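Local coordinates for uncharacterized HDOD domain protein (Geobacter sulfurreducens, PDB 3HC1), which is of unknown function but binds iron at a two-metal site and is related to the HD-type metal-dependent phosphohydrolases, at residues 36-50 with 86-99. Numbering follows the deposited sequence. Where two conformers were deposited one is given.
Sequences IAGKLNDPDVAIDEV and VIYLGLDLLREAIF
Arg95 sets CG beside its own backbone N (chi1 -76°) and then runs extended to NE, which delivers its guanidinium to the type I turn from Lys39 to Asp42; Ile47, with CG1 anti to the backbone N (chi1 -163°), reaches the turns of helix 82-108 before Arg95, from Val86 to Leu94. The arginine illustrates how a buried side chain can tie a helix to a neighbouring turn through a backbone carbonyl. Its NH2 donates to Asp42 O at 2.9 Å, nearly straight at 164° and lying in both the guanidinium and the carbonyl planes, while NH1 adds a weak bond to the same oxygen. Lys39 O, the carbonyl that closes the turn to Asp42 N, lies over one guanidinium face without bonding to it, and Leu91 CG lies above the opposite face, both offset toward the rim. A salt bridge from Arg95 NH1 to Asp92 OD1 (3.4 Å), whose hydrogen bond is weak, may help to fix the group's rotation. A leucine here would probably leave Asp42 O without its donor and the turn freer to shift. Beyond the polar site, Ile47 enters as a knob among Val86, Gly90, Leu91 and Leu94, its CD1 3.5 Å from Leu91 N, where the helix is kinked. Val50 CG1 meets Ile98 CD1 at 3.7 Å. Within this all-helical HDOD region, helix 82-108 thus receives helices 31-39 and 47-54, while Leu94 and Ile98 also touch helix 58-69 and Phe99 packs on helix 142-150.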
loop_
_atom_site.group_PDB
_atom_site.type_symbol
_atom_site.label_atom_id
_atom_site.label_comp_id
_atom_site.label_asym_id
_atom_site.label_seq_id
_atom_site.Cartn_x
_atom_site.Cartn_y
_atom_site.Cartn_z
ATOM N N ILE A 36 -1.629 -11.596 10.607
ATOM C CA ILE A 36 -2.609 -11.435 9.515
ATOM C C ILE A 36 -1.941 -11.578 8.152
ATOM O O ILE A 36 -2.394 -12.355 7.329
ATOM C CB ILE A 36 -3.405 -10.093 9.612
ATOM C CG1 ILE A 36 -4.433 -10.178 10.750
ATOM C CG2 ILE A 36 -4.187 -9.831 8.314
ATOM C CD1 ILE A 36 -5.076 -8.863 11.076
ATOM N N ALA A 37 -0.870 -10.826 7.927
ATOM C CA ALA A 37 -0.012 -11.004 6.748
ATOM C C ALA A 37 0.305 -12.463 6.428
ATOM O O ALA A 37 0.311 -12.846 5.254
ATOM C CB ALA A 37 1.278 -10.225 6.921
ATOM N N GLY A 38 0.556 -13.275 7.461
ATOM C CA GLY A 38 0.835 -14.718 7.291
ATOM C C GLY A 38 -0.326 -15.649 6.955
ATOM O O GLY A 38 -0.130 -16.718 6.338
ATOM N N LYS A 39 -1.543 -15.256 7.332
ATOM C CA LYS A 39 -2.719 -16.126 7.227
ATOM C C LYS A 39 -3.644 -15.815 6.031
ATOM O O LYS A 39 -4.668 -16.469 5.831
ATOM C CB LYS A 39 -3.512 -16.024 8.534
ATOM C CG LYS A 39 -2.730 -16.390 9.817
ATOM C CD LYS A 39 -2.966 -17.838 10.226
ATOM C CE LYS A 39 -2.100 -18.245 11.422
ATOM N NZ LYS A 39 -2.610 -17.805 12.770
ATOM N N LEU A 40 -3.281 -14.837 5.218
ATOM C CA LEU A 40 -4.168 -14.356 4.184
ATOM C C LEU A 40 -4.711 -15.426 3.242
ATOM O O LEU A 40 -5.821 -15.274 2.699
ATOM C CB LEU A 40 -3.478 -13.232 3.401
ATOM C CG LEU A 40 -3.375 -11.916 4.191
ATOM C CD1 LEU A 40 -2.470 -10.912 3.509
ATOM C CD2 LEU A 40 -4.796 -11.331 4.430
ATOM N N ASN A 41 -3.959 -16.511 3.047
ATOM C CA ASN A 41 -4.374 -17.556 2.096
ATOM C C ASN A 41 -5.205 -18.708 2.688
ATOM O O ASN A 41 -5.700 -19.539 1.930
ATOM C CB ASN A 41 -3.152 -18.095 1.340
ATOM C CG ASN A 41 -2.578 -17.066 0.388
ATOM O OD1 ASN A 41 -3.323 -16.386 -0.309
ATOM N ND2 ASN A 41 -1.255 -16.947 0.355
ATOM N N ASP A 42 -5.377 -18.723 4.014
ATOM C CA ASP A 42 -6.115 -19.775 4.716
ATOM C C ASP A 42 -7.633 -19.434 4.717
ATOM O O ASP A 42 -8.076 -18.581 5.498
ATOM C CB ASP A 42 -5.570 -19.922 6.157
ATOM C CG ASP A 42 -4.041 -19.760 6.241
ATOM O OD1 ASP A 42 -3.424 -19.353 5.232
ATOM O OD2 ASP A 42 -3.450 -20.023 7.313
ATOM N N PRO A 43 -8.437 -20.100 3.858
ATOM C CA PRO A 43 -9.874 -19.756 3.900
ATOM C C PRO A 43 -10.641 -20.212 5.177
ATOM O O PRO A 43 -11.706 -19.661 5.481
ATOM C CB PRO A 43 -10.449 -20.461 2.653
ATOM C CG PRO A 43 -9.308 -21.320 2.066
ATOM C CD PRO A 43 -8.192 -21.314 3.049
ATOM N N ASP A 44 -10.102 -21.190 5.908
ATOM C CA ASP A 44 -10.844 -21.848 6.996
ATOM C C ASP A 44 -10.365 -21.476 8.392
ATOM O O ASP A 44 -10.337 -22.323 9.277
ATOM C CB ASP A 44 -10.801 -23.373 6.821
ATOM C CG ASP A 44 -11.160 -23.802 5.411
ATOM O OD1 ASP A 44 -12.189 -23.320 4.879
ATOM O OD2 ASP A 44 -10.398 -24.602 4.825
ATOM N N VAL A 45 -10.009 -20.211 8.594
ATOM C CA VAL A 45 -9.714 -19.715 9.940
ATOM C C VAL A 45 -11.040 -19.277 10.611
ATOM O O VAL A 45 -11.945 -18.752 9.951
ATOM C CB VAL A 45 -8.683 -18.576 9.908
ATOM C CG1 VAL A 45 -8.376 -18.094 11.313
ATOM C CG2 VAL A 45 -7.413 -19.046 9.178
ATOM N N ALA A 46 -11.157 -19.536 11.912
ATOM C CA ALA A 46 -12.350 -19.197 12.677
ATOM C C ALA A 46 -12.393 -17.694 12.928
ATOM O O ALA A 46 -11.451 -17.121 13.478
ATOM C CB ALA A 46 -12.367 -19.955 14.002
ATOM N N ILE A 47 -13.498 -17.064 12.529
ATOM C CA ILE A 47 -13.630 -15.608 12.612
ATOM C C ILE A 47 -13.483 -15.128 14.062
ATOM O O ILE A 47 -12.809 -14.123 14.333
ATOM C CB ILE A 47 -14.943 -15.096 11.898
ATOM C CG1 ILE A 47 -14.880 -13.584 11.627
ATOM C CG2 ILE A 47 -16.209 -15.483 12.670
ATOM C CD1 ILE A 47 -15.949 -13.103 10.659
ATOM N N ASP A 48 -14.065 -15.885 14.993
ATOM C CA ASP A 48 -14.025 -15.537 16.405
ATOM C C ASP A 48 -12.633 -15.581 16.976
ATOM O O ASP A 48 -12.350 -14.863 17.922
ATOM C CB ASP A 48 -14.961 -16.437 17.209
ATOM C CG ASP A 48 -16.401 -16.212 16.844
ATOM O OD1 ASP A 48 -16.803 -15.029 16.751
ATOM O OD2 ASP A 48 -17.117 -17.207 16.622
ATOM N N GLU A 49 -11.755 -16.391 16.393
ATOM C CA GLU A 49 -10.341 -16.365 16.793
ATOM C C GLU A 49 -9.730 -15.044 16.422
ATOM O O GLU A 49 -9.031 -14.438 17.239
ATOM C CB GLU A 49 -9.557 -17.500 16.160
ATOM C CG GLU A 49 -9.995 -18.846 16.698
ATOM C CD GLU A 49 -9.444 -19.990 15.906
ATOM O OE1 GLU A 49 -8.510 -19.758 15.095
ATOM O OE2 GLU A 49 -9.952 -21.117 16.098
ATOM N N VAL A 50 -10.018 -14.587 15.205
ATOM C CA VAL A 50 -9.533 -13.274 14.739
ATOM C C VAL A 50 -10.112 -12.145 15.632
ATOM O O VAL A 50 -9.371 -11.283 16.152
ATOM C CB VAL A 50 -9.891 -13.042 13.252
ATOM C CG1 VAL A 50 -9.355 -11.709 12.759
ATOM C CG2 VAL A 50 -9.368 -14.191 12.399
ATOM N N VAL A 86 -17.980 -8.377 12.965
ATOM C CA VAL A 86 -17.755 -9.801 12.651
ATOM C C VAL A 86 -18.859 -10.408 11.751
ATOM O O VAL A 86 -18.582 -11.047 10.715
ATOM C CB VAL A 86 -17.607 -10.607 13.943
ATOM C CG1 VAL A 86 -17.808 -12.137 13.702
ATOM C CG2 VAL A 86 -16.255 -10.274 14.594
ATOM N N ILE A 87 -20.101 -10.155 12.146
ATOM C CA ILE A 87 -21.268 -10.716 11.484
ATOM C C ILE A 87 -21.366 -10.124 10.105
ATOM O O ILE A 87 -21.623 -10.857 9.157
ATOM C CB ILE A 87 -22.581 -10.429 12.265
ATOM C CG1 ILE A 87 -22.599 -11.160 13.612
ATOM C CG2 ILE A 87 -23.802 -10.866 11.475
ATOM C CD1 ILE A 87 -23.721 -10.686 14.528
ATOM N N TYR A 88 -21.129 -8.816 9.990
ATOM C CA TYR A 88 -21.397 -8.104 8.749
ATOM C C TYR A 88 -20.240 -8.069 7.773
ATOM O O TYR A 88 -20.473 -8.160 6.579
ATOM C CB TYR A 88 -21.989 -6.703 9.024
ATOM C CG TYR A 88 -23.476 -6.806 9.409
ATOM C CD1 TYR A 88 -23.863 -7.361 10.637
ATOM C CD2 TYR A 88 -24.494 -6.431 8.504
ATOM C CE1 TYR A 88 -25.206 -7.484 10.975
ATOM C CE2 TYR A 88 -25.846 -6.551 8.839
ATOM C CZ TYR A 88 -26.195 -7.077 10.081
ATOM O OH TYR A 88 -27.525 -7.245 10.452
ATOM N N LEU A 89 -19.004 -7.983 8.244
ATOM C CA LEU A 89 -17.849 -7.922 7.331
ATOM C C LEU A 89 -17.430 -9.293 6.813
ATOM O O LEU A 89 -17.009 -9.423 5.670
ATOM C CB LEU A 89 -16.644 -7.261 8.007
ATOM C CG LEU A 89 -16.467 -5.735 7.953
ATOM C CD1 LEU A 89 -17.698 -4.958 8.376
ATOM C CD2 LEU A 89 -15.266 -5.323 8.829
ATOM N N GLY A 90 -17.529 -10.314 7.655
ATOM C CA GLY A 90 -16.931 -11.616 7.357
ATOM C C GLY A 90 -15.406 -11.597 7.492
ATOM O O GLY A 90 -14.781 -10.553 7.739
ATOM N N LEU A 91 -14.815 -12.777 7.314
ATOM C CA LEU A 91 -13.422 -13.045 7.688
ATOM C C LEU A 91 -12.439 -12.148 6.927
ATOM O O LEU A 91 -11.578 -11.524 7.539
ATOM C CB LEU A 91 -13.088 -14.528 7.454
ATOM C CG LEU A 91 -11.660 -15.073 7.613
ATOM C CD1 LEU A 91 -11.166 -14.944 9.053
ATOM C CD2 LEU A 91 -11.594 -16.510 7.120
ATOM N N ASP A 92 -12.585 -12.061 5.606
ATOM C CA ASP A 92 -11.626 -11.279 4.816
ATOM C C ASP A 92 -11.663 -9.766 5.091
ATOM O O ASP A 92 -10.605 -9.152 5.350
ATOM C CB ASP A 92 -11.781 -11.579 3.319
ATOM C CG ASP A 92 -11.429 -13.010 2.969
ATOM O OD1 ASP A 92 -10.918 -13.754 3.836
ATOM O OD2 ASP A 92 -11.680 -13.397 1.817
ATOM N N LEU A 93 -12.846 -9.155 5.045
ATOM C CA LEU A 93 -12.946 -7.732 5.353
ATOM C C LEU A 93 -12.561 -7.439 6.822
ATOM O O LEU A 93 -12.011 -6.365 7.123
ATOM C CB LEU A 93 -14.309 -7.162 4.993
ATOM C CG LEU A 93 -14.627 -7.074 3.489
ATOM C CD1 LEU A 93 -16.119 -6.790 3.217
ATOM C CD2 LEU A 93 -13.757 -6.038 2.803
ATOM N N LEU A 94 -12.814 -8.379 7.738
ATOM C CA LEU A 94 -12.353 -8.165 9.109
ATOM C C LEU A 94 -10.794 -8.156 9.221
ATOM O O LEU A 94 -10.253 -7.279 9.885
ATOM C CB LEU A 94 -12.955 -9.154 10.092
ATOM C CG LEU A 94 -12.657 -8.942 11.592
ATOM C CD1 LEU A 94 -13.212 -7.631 12.074
ATOM C CD2 LEU A 94 -13.217 -10.113 12.408
ATOM N N ARG A 95 -10.122 -9.140 8.628
ATOM C CA ARG A 95 -8.643 -9.171 8.532
ATOM C C ARG A 95 -8.142 -7.856 7.927
ATOM O O ARG A 95 -7.185 -7.261 8.403
ATOM C CB ARG A 95 -8.148 -10.332 7.660
ATOM C CG ARG A 95 -8.169 -11.783 8.272
ATOM C CD ARG A 95 -8.153 -12.820 7.107
ATOM N NE ARG A 95 -7.725 -14.144 7.518
ATOM C CZ ARG A 95 -7.897 -15.273 6.819
ATOM N NH1 ARG A 95 -8.499 -15.283 5.628
ATOM N NH2 ARG A 95 -7.476 -16.425 7.332
ATOM N N GLU A 96 -8.801 -7.415 6.863
ATOM C CA GLU A 96 -8.448 -6.180 6.186
ATOM C C GLU A 96 -8.594 -4.979 7.072
ATOM O O GLU A 96 -7.733 -4.131 7.099
ATOM C CB GLU A 96 -9.347 -5.962 4.971
ATOM C CG GLU A 96 -8.895 -4.845 4.091
ATOM C CD GLU A 96 -9.698 -4.745 2.815
ATOM O OE1 GLU A 96 -9.632 -5.689 1.988
ATOM O OE2 GLU A 96 -10.375 -3.706 2.628
ATOM N N ALA A 97 -9.715 -4.885 7.772
ATOM C CA ALA A 97 -9.983 -3.738 8.652
ATOM C C ALA A 97 -8.993 -3.715 9.837
ATOM O O ALA A 97 -8.482 -2.649 10.226
ATOM C CB ALA A 97 -11.429 -3.764 9.148
ATOM N N ILE A 98 -8.755 -4.882 10.429
ATOM C CA ILE A 98 -7.797 -5.000 11.558
ATOM C C ILE A 98 -6.362 -4.608 11.109
ATOM O O ILE A 98 -5.663 -3.813 11.773
ATOM C CB ILE A 98 -7.814 -6.429 12.194
ATOM C CG1 ILE A 98 -9.168 -6.689 12.891
ATOM C CG2 ILE A 98 -6.710 -6.554 13.221
ATOM C CD1 ILE A 98 -9.318 -8.073 13.489
ATOM N N PHE A 99 -5.957 -5.170 9.980
ATOM C CA PHE A 99 -4.670 -4.854 9.414
ATOM C C PHE A 99 -4.488 -3.333 9.270
ATOM O O PHE A 99 -3.478 -2.784 9.685
ATOM C CB PHE A 99 -4.510 -5.536 8.056
ATOM C CG PHE A 99 -3.192 -5.280 7.421
ATOM C CD1 PHE A 99 -2.107 -6.085 7.724
ATOM C CD2 PHE A 99 -3.033 -4.240 6.529
ATOM C CE1 PHE A 99 -0.879 -5.845 7.140
ATOM C CE2 PHE A 99 -1.789 -3.999 5.943
ATOM C CZ PHE A 99 -0.733 -4.809 6.258
#